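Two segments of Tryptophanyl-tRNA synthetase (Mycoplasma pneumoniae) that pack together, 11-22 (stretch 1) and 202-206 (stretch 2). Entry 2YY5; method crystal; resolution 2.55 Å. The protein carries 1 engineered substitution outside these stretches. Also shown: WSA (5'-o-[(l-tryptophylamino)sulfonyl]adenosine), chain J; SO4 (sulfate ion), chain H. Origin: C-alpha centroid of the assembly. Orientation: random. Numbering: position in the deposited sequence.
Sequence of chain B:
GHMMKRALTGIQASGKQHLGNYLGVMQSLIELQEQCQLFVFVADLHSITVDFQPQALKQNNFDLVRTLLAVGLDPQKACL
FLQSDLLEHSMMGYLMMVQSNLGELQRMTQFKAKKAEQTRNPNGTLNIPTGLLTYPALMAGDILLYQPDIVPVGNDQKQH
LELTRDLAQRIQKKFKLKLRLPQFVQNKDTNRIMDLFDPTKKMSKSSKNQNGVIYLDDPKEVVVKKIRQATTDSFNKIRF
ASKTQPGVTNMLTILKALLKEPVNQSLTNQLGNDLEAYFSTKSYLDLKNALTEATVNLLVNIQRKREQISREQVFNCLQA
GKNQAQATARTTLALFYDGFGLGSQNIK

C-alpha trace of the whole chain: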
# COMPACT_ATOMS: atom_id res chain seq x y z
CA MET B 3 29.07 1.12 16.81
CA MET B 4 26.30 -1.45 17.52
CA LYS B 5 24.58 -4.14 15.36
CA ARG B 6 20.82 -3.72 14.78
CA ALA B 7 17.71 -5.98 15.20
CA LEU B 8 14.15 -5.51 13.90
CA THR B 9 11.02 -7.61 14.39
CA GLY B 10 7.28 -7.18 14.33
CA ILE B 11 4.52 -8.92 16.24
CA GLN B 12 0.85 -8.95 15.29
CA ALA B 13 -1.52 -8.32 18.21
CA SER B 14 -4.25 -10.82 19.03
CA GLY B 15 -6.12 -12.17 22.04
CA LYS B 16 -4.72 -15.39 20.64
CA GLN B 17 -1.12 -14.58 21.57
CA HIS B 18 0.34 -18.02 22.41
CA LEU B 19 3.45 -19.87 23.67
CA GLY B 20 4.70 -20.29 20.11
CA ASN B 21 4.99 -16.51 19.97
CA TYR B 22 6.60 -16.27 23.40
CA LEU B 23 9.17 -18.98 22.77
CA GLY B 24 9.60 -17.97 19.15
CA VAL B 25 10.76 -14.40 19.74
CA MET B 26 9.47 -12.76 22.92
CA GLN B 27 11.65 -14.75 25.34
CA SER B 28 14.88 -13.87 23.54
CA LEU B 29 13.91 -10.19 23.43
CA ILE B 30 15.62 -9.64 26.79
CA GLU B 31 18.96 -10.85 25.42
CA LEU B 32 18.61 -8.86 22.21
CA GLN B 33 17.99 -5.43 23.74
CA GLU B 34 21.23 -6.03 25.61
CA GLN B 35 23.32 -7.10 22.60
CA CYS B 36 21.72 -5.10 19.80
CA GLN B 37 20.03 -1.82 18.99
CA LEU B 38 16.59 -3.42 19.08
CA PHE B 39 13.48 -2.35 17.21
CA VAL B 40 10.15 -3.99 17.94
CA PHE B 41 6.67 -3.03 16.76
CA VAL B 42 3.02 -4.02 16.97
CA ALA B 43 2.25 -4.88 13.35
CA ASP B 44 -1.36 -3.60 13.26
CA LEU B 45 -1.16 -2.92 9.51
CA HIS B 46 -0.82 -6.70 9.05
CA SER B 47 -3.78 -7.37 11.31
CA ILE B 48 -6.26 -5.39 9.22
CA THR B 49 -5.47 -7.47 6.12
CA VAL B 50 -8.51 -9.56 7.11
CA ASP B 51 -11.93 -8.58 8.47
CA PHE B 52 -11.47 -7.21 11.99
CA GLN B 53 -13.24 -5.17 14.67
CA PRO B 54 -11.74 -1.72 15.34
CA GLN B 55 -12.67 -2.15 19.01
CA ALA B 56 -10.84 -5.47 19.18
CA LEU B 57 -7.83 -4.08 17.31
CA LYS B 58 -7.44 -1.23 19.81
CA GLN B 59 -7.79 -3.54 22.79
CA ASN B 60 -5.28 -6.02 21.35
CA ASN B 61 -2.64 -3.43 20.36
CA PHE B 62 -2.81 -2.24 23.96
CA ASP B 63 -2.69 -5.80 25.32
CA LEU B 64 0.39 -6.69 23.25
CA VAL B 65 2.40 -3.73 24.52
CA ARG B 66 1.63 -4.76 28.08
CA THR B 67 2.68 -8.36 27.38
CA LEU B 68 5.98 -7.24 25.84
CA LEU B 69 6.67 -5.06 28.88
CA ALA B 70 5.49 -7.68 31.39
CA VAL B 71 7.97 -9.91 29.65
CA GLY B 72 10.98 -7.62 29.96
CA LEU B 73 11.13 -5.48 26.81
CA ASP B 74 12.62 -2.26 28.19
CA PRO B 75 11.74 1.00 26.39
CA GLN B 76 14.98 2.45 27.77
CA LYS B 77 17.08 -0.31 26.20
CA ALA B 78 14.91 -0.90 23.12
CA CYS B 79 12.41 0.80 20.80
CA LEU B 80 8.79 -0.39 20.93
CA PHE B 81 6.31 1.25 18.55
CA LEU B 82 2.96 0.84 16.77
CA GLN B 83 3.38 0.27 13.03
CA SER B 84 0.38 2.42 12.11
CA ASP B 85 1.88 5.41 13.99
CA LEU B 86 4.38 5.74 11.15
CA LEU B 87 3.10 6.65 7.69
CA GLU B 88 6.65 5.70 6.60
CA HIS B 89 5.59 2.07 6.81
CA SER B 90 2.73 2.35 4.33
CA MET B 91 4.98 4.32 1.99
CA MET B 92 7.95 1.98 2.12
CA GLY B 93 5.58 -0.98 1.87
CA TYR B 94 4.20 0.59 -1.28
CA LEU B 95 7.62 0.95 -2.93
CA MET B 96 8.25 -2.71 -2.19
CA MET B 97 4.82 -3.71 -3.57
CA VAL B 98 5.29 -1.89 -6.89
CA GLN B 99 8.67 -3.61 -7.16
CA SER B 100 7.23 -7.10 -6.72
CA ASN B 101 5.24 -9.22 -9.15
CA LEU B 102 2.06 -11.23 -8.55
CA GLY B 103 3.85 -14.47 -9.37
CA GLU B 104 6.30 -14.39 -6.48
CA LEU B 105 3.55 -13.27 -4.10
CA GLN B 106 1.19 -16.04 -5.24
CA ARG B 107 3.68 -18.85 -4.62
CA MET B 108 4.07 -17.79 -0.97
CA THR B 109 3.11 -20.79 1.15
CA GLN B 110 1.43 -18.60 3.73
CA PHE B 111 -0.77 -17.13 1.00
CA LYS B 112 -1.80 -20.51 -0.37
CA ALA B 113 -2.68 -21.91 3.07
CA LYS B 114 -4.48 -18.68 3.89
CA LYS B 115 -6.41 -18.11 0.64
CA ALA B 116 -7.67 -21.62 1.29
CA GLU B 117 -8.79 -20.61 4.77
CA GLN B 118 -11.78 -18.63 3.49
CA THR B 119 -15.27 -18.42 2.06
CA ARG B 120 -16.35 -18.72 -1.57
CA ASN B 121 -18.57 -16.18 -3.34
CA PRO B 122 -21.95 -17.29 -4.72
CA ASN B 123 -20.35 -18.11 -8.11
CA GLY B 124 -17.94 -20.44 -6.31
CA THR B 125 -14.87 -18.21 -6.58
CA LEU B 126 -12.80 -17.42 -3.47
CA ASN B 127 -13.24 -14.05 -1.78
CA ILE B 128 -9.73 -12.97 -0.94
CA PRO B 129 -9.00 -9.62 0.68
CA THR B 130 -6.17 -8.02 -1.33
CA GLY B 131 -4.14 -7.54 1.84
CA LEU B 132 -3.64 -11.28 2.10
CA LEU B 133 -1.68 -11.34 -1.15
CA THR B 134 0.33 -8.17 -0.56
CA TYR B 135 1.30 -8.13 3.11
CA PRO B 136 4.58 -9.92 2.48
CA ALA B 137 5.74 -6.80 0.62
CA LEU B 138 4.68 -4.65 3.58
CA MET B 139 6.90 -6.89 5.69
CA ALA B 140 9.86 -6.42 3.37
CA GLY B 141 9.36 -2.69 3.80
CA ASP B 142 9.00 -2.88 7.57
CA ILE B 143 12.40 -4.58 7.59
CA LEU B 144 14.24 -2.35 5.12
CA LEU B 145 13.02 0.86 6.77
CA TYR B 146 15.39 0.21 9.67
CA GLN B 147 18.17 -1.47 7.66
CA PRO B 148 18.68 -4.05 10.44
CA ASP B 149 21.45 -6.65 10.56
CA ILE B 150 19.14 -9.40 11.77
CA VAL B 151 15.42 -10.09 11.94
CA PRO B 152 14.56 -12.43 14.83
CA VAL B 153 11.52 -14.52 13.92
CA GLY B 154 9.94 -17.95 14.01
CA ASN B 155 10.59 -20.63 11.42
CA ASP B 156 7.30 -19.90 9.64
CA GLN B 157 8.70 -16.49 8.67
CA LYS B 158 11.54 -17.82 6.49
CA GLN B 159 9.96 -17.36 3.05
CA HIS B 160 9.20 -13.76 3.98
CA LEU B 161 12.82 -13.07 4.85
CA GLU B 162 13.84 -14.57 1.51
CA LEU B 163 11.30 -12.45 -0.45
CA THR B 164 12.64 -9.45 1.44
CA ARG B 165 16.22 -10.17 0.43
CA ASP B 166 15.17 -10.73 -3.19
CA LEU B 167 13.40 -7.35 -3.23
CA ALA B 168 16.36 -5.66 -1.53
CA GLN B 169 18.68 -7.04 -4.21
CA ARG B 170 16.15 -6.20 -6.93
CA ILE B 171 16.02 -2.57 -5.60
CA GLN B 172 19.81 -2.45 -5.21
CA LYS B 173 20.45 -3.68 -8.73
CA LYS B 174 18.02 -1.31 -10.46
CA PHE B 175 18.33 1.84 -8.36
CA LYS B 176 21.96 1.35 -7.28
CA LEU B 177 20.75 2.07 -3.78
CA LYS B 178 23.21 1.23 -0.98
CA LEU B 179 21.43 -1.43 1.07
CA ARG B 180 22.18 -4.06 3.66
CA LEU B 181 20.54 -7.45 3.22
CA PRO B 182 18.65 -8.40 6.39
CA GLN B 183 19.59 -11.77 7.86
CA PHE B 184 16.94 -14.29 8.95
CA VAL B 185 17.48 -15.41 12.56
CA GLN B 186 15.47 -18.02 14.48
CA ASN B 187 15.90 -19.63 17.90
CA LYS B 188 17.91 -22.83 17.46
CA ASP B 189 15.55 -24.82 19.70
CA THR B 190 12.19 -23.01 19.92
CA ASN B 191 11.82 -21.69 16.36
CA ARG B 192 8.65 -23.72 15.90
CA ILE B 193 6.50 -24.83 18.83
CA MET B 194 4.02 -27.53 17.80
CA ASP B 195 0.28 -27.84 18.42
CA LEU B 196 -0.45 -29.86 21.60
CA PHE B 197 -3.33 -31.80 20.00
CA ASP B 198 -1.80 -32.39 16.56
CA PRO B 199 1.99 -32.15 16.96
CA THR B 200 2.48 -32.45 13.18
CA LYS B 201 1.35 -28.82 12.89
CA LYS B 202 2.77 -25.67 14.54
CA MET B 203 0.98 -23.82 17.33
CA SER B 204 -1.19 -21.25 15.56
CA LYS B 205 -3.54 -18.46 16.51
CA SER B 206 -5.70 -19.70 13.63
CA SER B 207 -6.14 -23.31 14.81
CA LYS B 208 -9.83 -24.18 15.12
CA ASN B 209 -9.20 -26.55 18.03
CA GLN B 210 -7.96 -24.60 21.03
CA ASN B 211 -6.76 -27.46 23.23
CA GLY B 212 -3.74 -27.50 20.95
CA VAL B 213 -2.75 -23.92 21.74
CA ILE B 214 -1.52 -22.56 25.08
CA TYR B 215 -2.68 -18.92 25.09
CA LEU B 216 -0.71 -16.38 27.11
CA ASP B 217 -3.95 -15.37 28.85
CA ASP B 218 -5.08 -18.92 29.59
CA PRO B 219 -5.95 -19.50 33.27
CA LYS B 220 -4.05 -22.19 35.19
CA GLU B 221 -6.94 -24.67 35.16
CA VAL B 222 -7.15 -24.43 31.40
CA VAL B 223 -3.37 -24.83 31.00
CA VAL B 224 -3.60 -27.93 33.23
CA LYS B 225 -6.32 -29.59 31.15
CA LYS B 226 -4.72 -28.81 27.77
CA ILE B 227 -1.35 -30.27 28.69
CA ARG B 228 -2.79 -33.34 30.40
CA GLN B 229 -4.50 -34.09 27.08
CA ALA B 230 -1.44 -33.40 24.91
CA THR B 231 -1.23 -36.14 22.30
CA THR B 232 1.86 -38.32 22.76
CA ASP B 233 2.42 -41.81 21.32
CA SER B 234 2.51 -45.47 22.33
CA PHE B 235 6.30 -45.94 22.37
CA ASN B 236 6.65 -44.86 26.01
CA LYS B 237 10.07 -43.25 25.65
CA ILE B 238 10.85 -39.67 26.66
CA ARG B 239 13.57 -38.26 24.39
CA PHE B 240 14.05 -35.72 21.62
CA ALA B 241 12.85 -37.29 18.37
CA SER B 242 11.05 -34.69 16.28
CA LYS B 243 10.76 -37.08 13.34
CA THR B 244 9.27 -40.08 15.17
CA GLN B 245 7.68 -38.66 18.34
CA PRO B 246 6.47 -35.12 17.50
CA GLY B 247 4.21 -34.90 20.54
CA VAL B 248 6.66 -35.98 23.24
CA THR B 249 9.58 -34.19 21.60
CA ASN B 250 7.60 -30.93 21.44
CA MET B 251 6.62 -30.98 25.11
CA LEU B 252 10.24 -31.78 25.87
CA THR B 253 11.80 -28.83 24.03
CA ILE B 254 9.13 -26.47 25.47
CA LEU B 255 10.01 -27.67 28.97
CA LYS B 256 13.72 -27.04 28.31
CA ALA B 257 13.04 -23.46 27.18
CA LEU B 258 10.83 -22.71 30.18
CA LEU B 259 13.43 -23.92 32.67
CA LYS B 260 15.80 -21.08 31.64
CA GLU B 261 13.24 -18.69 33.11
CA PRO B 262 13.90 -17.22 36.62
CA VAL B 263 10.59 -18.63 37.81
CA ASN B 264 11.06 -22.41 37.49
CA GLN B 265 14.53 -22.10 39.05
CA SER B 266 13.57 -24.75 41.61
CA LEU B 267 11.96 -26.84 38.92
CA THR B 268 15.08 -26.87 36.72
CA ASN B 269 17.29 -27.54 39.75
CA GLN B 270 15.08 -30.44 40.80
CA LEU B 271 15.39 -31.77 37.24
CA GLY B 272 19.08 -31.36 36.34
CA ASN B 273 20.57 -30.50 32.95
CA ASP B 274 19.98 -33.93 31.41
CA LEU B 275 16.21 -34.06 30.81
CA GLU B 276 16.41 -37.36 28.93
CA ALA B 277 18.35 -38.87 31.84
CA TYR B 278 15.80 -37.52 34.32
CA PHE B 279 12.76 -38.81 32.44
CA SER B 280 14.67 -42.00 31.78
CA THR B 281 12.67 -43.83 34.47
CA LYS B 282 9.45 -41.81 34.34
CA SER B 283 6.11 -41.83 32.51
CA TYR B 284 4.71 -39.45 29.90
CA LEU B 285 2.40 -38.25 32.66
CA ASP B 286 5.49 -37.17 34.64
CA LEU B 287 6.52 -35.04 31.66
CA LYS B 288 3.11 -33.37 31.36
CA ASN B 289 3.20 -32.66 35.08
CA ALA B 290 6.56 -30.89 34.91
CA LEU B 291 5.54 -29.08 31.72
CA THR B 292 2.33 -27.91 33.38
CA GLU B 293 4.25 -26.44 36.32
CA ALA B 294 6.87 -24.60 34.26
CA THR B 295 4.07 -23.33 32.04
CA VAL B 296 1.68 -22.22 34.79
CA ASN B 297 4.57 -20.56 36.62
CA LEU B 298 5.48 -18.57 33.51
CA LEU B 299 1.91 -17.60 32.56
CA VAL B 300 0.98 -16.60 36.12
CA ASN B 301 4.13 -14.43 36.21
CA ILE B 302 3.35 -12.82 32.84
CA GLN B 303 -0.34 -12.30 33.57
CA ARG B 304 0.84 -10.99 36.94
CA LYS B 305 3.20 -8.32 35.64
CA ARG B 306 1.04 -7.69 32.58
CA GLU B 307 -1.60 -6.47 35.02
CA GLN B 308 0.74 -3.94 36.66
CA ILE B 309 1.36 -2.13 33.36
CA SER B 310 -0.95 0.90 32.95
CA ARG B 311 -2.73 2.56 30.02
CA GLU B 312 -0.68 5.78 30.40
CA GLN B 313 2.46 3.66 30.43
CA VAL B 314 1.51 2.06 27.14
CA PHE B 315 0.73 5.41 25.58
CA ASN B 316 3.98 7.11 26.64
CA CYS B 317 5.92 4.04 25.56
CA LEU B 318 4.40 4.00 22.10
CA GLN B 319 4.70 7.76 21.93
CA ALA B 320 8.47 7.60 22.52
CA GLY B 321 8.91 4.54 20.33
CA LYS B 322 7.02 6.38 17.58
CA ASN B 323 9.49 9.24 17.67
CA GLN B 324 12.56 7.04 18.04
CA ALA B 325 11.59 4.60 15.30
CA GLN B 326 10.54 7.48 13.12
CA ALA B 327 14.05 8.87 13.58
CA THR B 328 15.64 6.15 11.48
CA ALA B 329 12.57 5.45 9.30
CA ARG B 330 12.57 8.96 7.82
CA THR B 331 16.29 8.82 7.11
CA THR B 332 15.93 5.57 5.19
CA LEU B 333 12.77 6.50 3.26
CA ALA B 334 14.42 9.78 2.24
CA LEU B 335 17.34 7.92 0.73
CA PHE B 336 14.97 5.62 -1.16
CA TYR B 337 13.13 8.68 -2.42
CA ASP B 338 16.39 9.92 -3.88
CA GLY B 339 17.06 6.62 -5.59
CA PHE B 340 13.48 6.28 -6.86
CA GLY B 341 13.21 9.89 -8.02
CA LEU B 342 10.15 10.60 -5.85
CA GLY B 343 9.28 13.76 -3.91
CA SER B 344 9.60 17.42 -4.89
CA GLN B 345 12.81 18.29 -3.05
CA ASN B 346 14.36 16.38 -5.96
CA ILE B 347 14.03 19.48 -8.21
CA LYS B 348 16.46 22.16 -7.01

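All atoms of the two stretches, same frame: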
# COMPACT_ATOMS: atom_id res chain seq x y z
N ILE B 11 5.45 -7.95 15.69
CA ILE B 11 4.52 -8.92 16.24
C ILE B 11 3.10 -8.42 16.05
O ILE B 11 2.78 -7.28 16.38
CB ILE B 11 4.75 -9.17 17.74
CG1 ILE B 11 6.18 -9.68 17.98
CG2 ILE B 11 3.75 -10.19 18.26
CD1 ILE B 11 6.62 -9.65 19.43
N GLN B 12 2.25 -9.28 15.50
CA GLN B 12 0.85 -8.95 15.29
C GLN B 12 0.12 -9.13 16.62
O GLN B 12 0.39 -10.09 17.35
CB GLN B 12 0.23 -9.87 14.23
CG GLN B 12 -0.05 -9.21 12.89
CD GLN B 12 -0.60 -10.18 11.86
OE1 GLN B 12 0.12 -11.06 11.36
NE2 GLN B 12 -1.88 -10.04 11.53
N ALA B 13 -0.78 -8.21 16.96
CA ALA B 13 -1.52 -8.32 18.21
C ALA B 13 -2.71 -9.24 18.00
O ALA B 13 -3.24 -9.35 16.89
CB ALA B 13 -1.98 -6.93 18.68
N SER B 14 -3.14 -9.89 19.08
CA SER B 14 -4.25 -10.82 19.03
C SER B 14 -4.50 -11.45 20.40
O SER B 14 -3.56 -11.83 21.10
CB SER B 14 -3.96 -11.93 18.02
OG SER B 14 -4.89 -12.99 18.15
N GLY B 15 -5.78 -11.56 20.77
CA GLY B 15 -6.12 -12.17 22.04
C GLY B 15 -5.70 -13.61 22.00
O GLY B 15 -5.83 -14.35 22.97
N LYS B 16 -5.17 -14.02 20.85
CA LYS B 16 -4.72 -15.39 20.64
C LYS B 16 -3.21 -15.53 20.78
O LYS B 16 -2.65 -16.54 20.35
CB LYS B 16 -5.14 -15.88 19.25
CG LYS B 16 -6.15 -17.01 19.26
CD LYS B 16 -7.59 -16.53 19.08
CE LYS B 16 -8.51 -17.73 18.89
NZ LYS B 16 -9.85 -17.39 18.34
N GLN B 17 -2.56 -14.52 21.35
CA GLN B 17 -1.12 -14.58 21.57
C GLN B 17 -0.86 -15.89 22.33
O GLN B 17 -1.47 -16.13 23.38
CB GLN B 17 -0.69 -13.37 22.41
CG GLN B 17 0.58 -12.69 21.94
CD GLN B 17 0.46 -12.09 20.56
OE1 GLN B 17 1.12 -12.53 19.62
NE2 GLN B 17 -0.40 -11.08 20.42
N HIS B 18 0.04 -16.72 21.80
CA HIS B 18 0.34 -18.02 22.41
C HIS B 18 1.82 -18.29 22.69
O HIS B 18 2.69 -17.48 22.33
CB HIS B 18 -0.21 -19.14 21.53
CG HIS B 18 0.35 -19.14 20.14
ND1 HIS B 18 1.69 -19.37 19.88
CD2 HIS B 18 -0.24 -18.94 18.93
CE1 HIS B 18 1.90 -19.32 18.57
NE2 HIS B 18 0.75 -19.06 17.98
N LEU B 19 2.10 -19.43 23.32
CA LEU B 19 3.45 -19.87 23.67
C LEU B 19 4.41 -19.96 22.48
O LEU B 19 5.62 -19.84 22.64
CB LEU B 19 3.39 -21.25 24.34
CG LEU B 19 3.73 -21.40 25.82
CD1 LEU B 19 3.84 -22.89 26.13
CD2 LEU B 19 5.04 -20.72 26.15
N GLY B 20 3.86 -20.22 21.29
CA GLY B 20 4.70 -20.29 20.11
C GLY B 20 5.33 -18.93 19.90
O GLY B 20 6.50 -18.82 19.56
N ASN B 21 4.53 -17.88 20.12
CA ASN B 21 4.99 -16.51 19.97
C ASN B 21 6.01 -16.16 21.04
O ASN B 21 7.05 -15.56 20.74
CB ASN B 21 3.82 -15.53 20.08
CG ASN B 21 2.72 -15.82 19.08
OD1 ASN B 21 2.97 -15.90 17.88
ND2 ASN B 21 1.49 -15.98 19.57
N TYR B 22 5.71 -16.56 22.28
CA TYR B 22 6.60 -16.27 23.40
C TYR B 22 7.96 -16.93 23.19
O TYR B 22 9.00 -16.27 23.20
CB TYR B 22 6.01 -16.78 24.73
CG TYR B 22 6.88 -16.42 25.92
CD1 TYR B 22 6.89 -15.12 26.44
CD2 TYR B 22 7.77 -17.35 26.47
CE1 TYR B 22 7.76 -14.75 27.45
CE2 TYR B 22 8.66 -16.98 27.49
CZ TYR B 22 8.64 -15.68 27.97
OH TYR B 22 9.52 -15.28 28.95
N LYS B 202 2.22 -26.63 13.57
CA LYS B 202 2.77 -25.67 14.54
C LYS B 202 1.65 -25.03 15.35
O LYS B 202 0.49 -25.04 14.92
CB LYS B 202 3.56 -24.55 13.83
CG LYS B 202 2.70 -23.60 13.02
CD LYS B 202 3.51 -22.50 12.34
CE LYS B 202 3.51 -21.21 13.13
NZ LYS B 202 2.14 -20.63 13.27
N MET B 203 1.98 -24.48 16.51
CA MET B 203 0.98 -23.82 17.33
C MET B 203 0.57 -22.55 16.60
O MET B 203 1.41 -21.70 16.31
CB MET B 203 1.55 -23.47 18.71
CG MET B 203 0.47 -23.21 19.75
SD MET B 203 1.07 -23.09 21.45
CE MET B 203 1.36 -24.79 21.81
N SER B 204 -0.72 -22.42 16.29
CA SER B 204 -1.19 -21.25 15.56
C SER B 204 -2.40 -20.56 16.15
O SER B 204 -3.29 -21.21 16.72
CB SER B 204 -1.52 -21.61 14.10
OG SER B 204 -0.34 -21.89 13.36
N LYS B 205 -2.42 -19.24 16.02
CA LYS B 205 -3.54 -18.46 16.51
C LYS B 205 -4.79 -18.87 15.73
O LYS B 205 -5.91 -18.81 16.24
CB LYS B 205 -3.30 -16.96 16.29
CG LYS B 205 -2.03 -16.40 16.91
CD LYS B 205 -2.14 -14.88 17.06
CE LYS B 205 -0.81 -14.23 17.44
NZ LYS B 205 0.05 -14.00 16.25
N SER B 206 -4.59 -19.31 14.49
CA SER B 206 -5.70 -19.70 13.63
C SER B 206 -6.30 -21.10 13.84
O SER B 206 -7.38 -21.38 13.33
CB SER B 206 -5.30 -19.56 12.15
OG SER B 206 -4.28 -20.48 11.78
CD2 WSA J . 7.10 -9.00 11.02
CE3 WSA J . 8.01 -9.76 11.76
CZ3 WSA J . 9.37 -9.49 11.65
CH2 WSA J . 9.81 -8.48 10.81
CZ2 WSA J . 8.90 -7.73 10.07
CE2 WSA J . 7.54 -7.99 10.18
N11 WSA J . 6.47 -7.44 9.63
CD1 WSA J . 5.38 -8.04 10.08
CG WSA J . 5.71 -9.00 10.93
CB WSA J . 4.75 -9.92 11.69
CA WSA J . 4.96 -11.39 11.31
NH3 WSA J . 4.78 -11.58 9.86
C WSA J . 3.93 -12.24 12.06
O WSA J . 2.77 -12.28 11.68
NS WSA J . 4.36 -12.91 13.13
S WSA J . 3.11 -13.30 14.10
O1S WSA J . 2.41 -12.05 14.56
O2S WSA J . 2.13 -14.15 13.35
O5' WSA J . 3.67 -14.00 15.21
C5' WSA J . 4.74 -13.39 15.93
C4' WSA J . 6.03 -14.22 15.98
O4' WSA J . 5.76 -15.52 16.54
C3' WSA J . 6.67 -14.46 14.61
O3' WSA J . 8.09 -14.38 14.72
C2' WSA J . 6.25 -15.90 14.32
O2' WSA J . 7.19 -16.50 13.43
C1' WSA J . 6.43 -16.48 15.72
N9 WSA J . 5.74 -17.79 15.81
C8 WSA J . 4.46 -18.00 15.49
N7 WSA J . 4.14 -19.26 15.75
C5 WSA J . 5.22 -19.86 16.25
C4 WSA J . 6.24 -18.92 16.28
N3 WSA J . 7.45 -19.29 16.74
C2 WSA J . 7.67 -20.52 17.16
N1 WSA J . 6.72 -21.44 17.15
C6 WSA J . 5.49 -21.15 16.70
N6 WSA J . 4.53 -22.07 16.70
S SO4 H . 0.52 -17.14 14.59
O1 SO4 H . 1.57 -17.35 13.59
O2 SO4 H . -0.61 -16.41 13.97
O3 SO4 H . 0.06 -18.45 15.10
O4 SO4 H . 1.05 -16.33 15.69
O HOH W 1 2.00 -12.46 16.95

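The two stretches meet in a small contact of 425 Å², in which Lys205 and Met203 pack against a loop and the first turn of a helix without any direct hydrogen bond, while a sulfate ion, a water and the bound tryptophanyl-adenylate analogue WSA supply the polar links.

Lys205 gives the largest share of buried surface. Its chain runs along the loop in a largely extended form (chi1 m, chi2 and chi3 t) before bending at chi4 (p). A long aliphatic stem with a charged tip suits this path. The methylenes lie against the turn: Lys205 CG is 3.5 Å from Lys16 O, Lys205 CD is 3.5 Å from Ser14 OG, and Lys205 CE is 3.4 Å from Gln17 OE1. The ammonium group at the tip meets anionic and polar partners. Lys205 NZ donates to SO4 O4 at 2.6 Å and to the oxygen of water 1 at 2.6 Å; the oxygen of the same water lies 2.8 Å from Gln17 OE1, close enough to link the stretches where the side chains do not bond directly.

The opposing loop owes its shape to a type I turn from Ser14 to Gln17, closed by Gln17 N donating to Ser14 O at 2.9 Å. Lys16 begins toward stretch 2, Lys16 CB lying 3.6 Å from Lys205 CB, but its end leads away, so the two ammonium groups are kept well apart.

His18 is the second focus. Its imidazole uses both nitrogens: His18 ND1 accepts a weak capping bond from Gly20 N at 2.7 Å, at the start of the helix, whereas His18 NE2 donates to SO4 O3 at 3.0 Å. Lys205 N donates to that same oxygen, SO4 O3, at 2.8 Å, so the sulfate, probably from the crystallisation liquor, bridges the stretches. Met203 O also lies 3.2 Å from His18 NE2, but the angle is too poor for a hydrogen bond.

Met203 covers one face of this ring. With chi1 t, Met203 places CG 4.1 Å from the centroid of the His18 ring, close to the ring normal, in a CH-pi contact; chi2, also t, then sets SD. The flexible, unbranched chain thus carries Met203 SD to 4.1 Å from Leu19 CB, adding an apolar contact. Gly20 suits the tight space beside the ring: an ideal CB there would clash with His18 CE1.

The ligand completes the junction. Gln12 N donates to WSA O1S at 2.9 Å, and WSA N6 donates to Met203 O at 3.2 Å, so both stretches hold the same molecule through their backbones.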